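PDB 3DMC: NTF2-like Protein from Anabaena variabilis ATCC 29413, which is of unknown function but adopts the NTF2-like fold of the SnoaL-like family and assembles as a pair of identical chains. Local coordinates for residues K12-G17 and T88-E93. Numbering follows the deposited sequence.
Sequences KVAHQG and TTVVFE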
loop_
_atom_site.group_PDB
_atom_site.type_symbol
_atom_site.label_atom_id
_atom_site.label_comp_id
_atom_site.label_asym_id
_atom_site.label_seq_id
_atom_site.Cartn_x
_atom_site.Cartn_y
_atom_site.Cartn_z
ATOM N N LYS A 12 -18.531 -0.727 -2.748
ATOM C CA LYS A 12 -19.542 -0.344 -1.794
ATOM C C LYS A 12 -19.212 -0.857 -0.395
ATOM O O LYS A 12 -19.150 -0.109 0.584
ATOM C CB LYS A 12 -20.924 -0.840 -2.230
ATOM C CG LYS A 12 -22.030 -0.307 -1.336
ATOM C CD LYS A 12 -23.394 -0.464 -1.996
ATOM C CE LYS A 12 -24.522 -0.118 -1.035
ATOM N NZ LYS A 12 -24.590 -1.113 0.068
ATOM N N VAL A 13 -18.973 -2.157 -0.325
ATOM C CA VAL A 13 -18.704 -2.824 0.953
ATOM C C VAL A 13 -17.404 -2.295 1.565
ATOM O O VAL A 13 -17.348 -1.989 2.752
ATOM C CB VAL A 13 -18.679 -4.363 0.805
ATOM C CG1 VAL A 13 -18.151 -5.040 2.077
ATOM C CG2 VAL A 13 -20.063 -4.847 0.471
ATOM N N ALA A 14 -16.365 -2.193 0.755
ATOM C CA ALA A 14 -15.052 -1.666 1.257
ATOM C C ALA A 14 -15.225 -0.258 1.830
ATOM O O ALA A 14 -14.677 0.078 2.905
ATOM C CB ALA A 14 -13.958 -1.667 0.148
ATOM N N HIS A 15 -15.965 0.569 1.105
ATOM C CA HIS A 15 -16.165 1.955 1.570
ATOM C C HIS A 15 -16.900 1.948 2.894
ATOM O O HIS A 15 -16.635 2.781 3.769
ATOM C CB HIS A 15 -16.898 2.853 0.564
ATOM C CG HIS A 15 -16.013 3.505 -0.464
ATOM N ND1 HIS A 15 -15.191 4.574 -0.176
ATOM C CD2 HIS A 15 -15.842 3.246 -1.780
ATOM C CE1 HIS A 15 -14.543 4.935 -1.272
ATOM N NE2 HIS A 15 -14.925 4.147 -2.262
ATOM N N GLN A 16 -17.836 1.025 3.063
ATOM C CA GLN A 16 -18.567 0.969 4.334
ATOM C C GLN A 16 -17.601 0.557 5.420
ATOM O O GLN A 16 -17.583 1.123 6.497
ATOM C CB GLN A 16 -19.753 0.010 4.298
ATOM C CG GLN A 16 -20.535 0.005 5.606
ATOM C CD GLN A 16 -21.113 1.384 5.944
ATOM O OE1 GLN A 16 -20.600 2.108 6.814
ATOM N NE2 GLN A 16 -22.167 1.756 5.236
ATOM N N GLY A 17 -16.787 -0.438 5.128
ATOM C CA GLY A 17 -15.723 -0.857 6.056
ATOM C C GLY A 17 -14.797 0.277 6.435
ATOM O O GLY A 17 -14.412 0.418 7.618
ATOM N N THR A 88 -12.301 -7.936 -6.260
ATOM C CA THR A 88 -12.377 -8.364 -4.863
ATOM C C THR A 88 -11.652 -7.534 -3.799
ATOM O O THR A 88 -11.978 -7.623 -2.652
ATOM C CB THR A 88 -11.938 -9.856 -4.689
ATOM O OG1 THR A 88 -10.545 -9.981 -4.947
ATOM C CG2 THR A 88 -12.709 -10.729 -5.651
ATOM N N THR A 89 -10.743 -6.661 -4.222
ATOM C CA THR A 89 -9.823 -5.974 -3.324
ATOM C C THR A 89 -9.973 -4.477 -3.520
ATOM O O THR A 89 -10.130 -3.995 -4.648
ATOM C CB THR A 89 -8.351 -6.368 -3.627
ATOM O OG1 THR A 89 -8.168 -7.783 -3.505
ATOM C CG2 THR A 89 -7.370 -5.693 -2.691
ATOM N N VAL A 90 -9.901 -3.763 -2.402
ATOM C CA VAL A 90 -9.873 -2.288 -2.423
ATOM C C VAL A 90 -8.733 -1.811 -1.557
ATOM O O VAL A 90 -8.500 -2.331 -0.441
ATOM C CB VAL A 90 -11.178 -1.663 -1.902
ATOM C CG1 VAL A 90 -11.137 -0.191 -2.157
ATOM C CG2 VAL A 90 -12.412 -2.312 -2.607
ATOM N N VAL A 91 -8.000 -0.837 -2.079
ATOM C CA VAL A 91 -6.892 -0.233 -1.315
ATOM C C VAL A 91 -7.190 1.236 -1.145
ATOM O O VAL A 91 -7.608 1.926 -2.084
ATOM C CB VAL A 91 -5.509 -0.345 -2.035
ATOM C CG1 VAL A 91 -4.362 0.305 -1.214
ATOM C CG2 VAL A 91 -5.139 -1.793 -2.367
ATOM N N PHE A 92 -6.997 1.655 0.092
ATOM C CA PHE A 92 -7.157 3.025 0.555
ATOM C C PHE A 92 -5.777 3.557 0.916
ATOM O O PHE A 92 -5.142 3.055 1.819
ATOM C CB PHE A 92 -8.061 3.030 1.796
ATOM C CG PHE A 92 -9.453 2.560 1.527
ATOM C CD1 PHE A 92 -9.767 1.175 1.597
ATOM C CD2 PHE A 92 -10.465 3.460 1.218
ATOM C CE1 PHE A 92 -11.037 0.741 1.340
ATOM C CE2 PHE A 92 -11.745 3.009 0.969
ATOM C CZ PHE A 92 -12.026 1.659 1.022
ATOM N N GLU A 93 -5.353 4.599 0.207
ATOM C CA GLU A 93 -4.117 5.288 0.494
ATOM C C GLU A 93 -4.516 6.590 1.172
ATOM O O GLU A 93 -5.200 7.456 0.571
ATOM C CB GLU A 93 -3.313 5.592 -0.767
ATOM C CG GLU A 93 -2.755 4.390 -1.496
ATOM C CD GLU A 93 -2.030 4.792 -2.762
ATOM O OE1 GLU A 93 -1.070 5.612 -2.640
ATOM O OE2 GLU A 93 -2.422 4.294 -3.848
#
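Phe92 reaches from strand 89-93 to helix 12-17 and meets Ala14 and His15 with the far end of its ring. Its CB already points toward the helix. CG then lies beside the backbone N, anti to the carbonyl carbon (chi1 -64°), which leaves CE1, CZ and CE2 against Ala14 and His15. CE1 approaches the methyl of Ala14. At the tip, Phe92 CZ lies 3.6 Å from Ala14 O and 3.9 Å from Ala14 CB. On the other branch, Phe92 CE2 is 4.0 Å from His15 ND1. The edge of Phe92 points at the face of His15 in a T-shaped pair, with centroids 5.5 Å apart and planes at 90°. His15 starts off to one side, but its ring swings nearer the strand. Two residues earlier on the strand, Val90 presses on Ala14. Val90 CG2 is only 3.2 Å from Ala14 CB, tighter than normal van der Waals contact. The small alanine side chain is consistent with the close approach of the axes of segments 12-17 and 89-93, which come within 8.8 Å and cross at -39°. Phe92 also stacks on Phe18, further along helix 9-27, and meets Phe113 of strand 103-116. The contact therefore packs the N-terminal helix against the curved sheet of the NTF2-like fold, where strand 89-100 runs between strands 75-85 and 103-116.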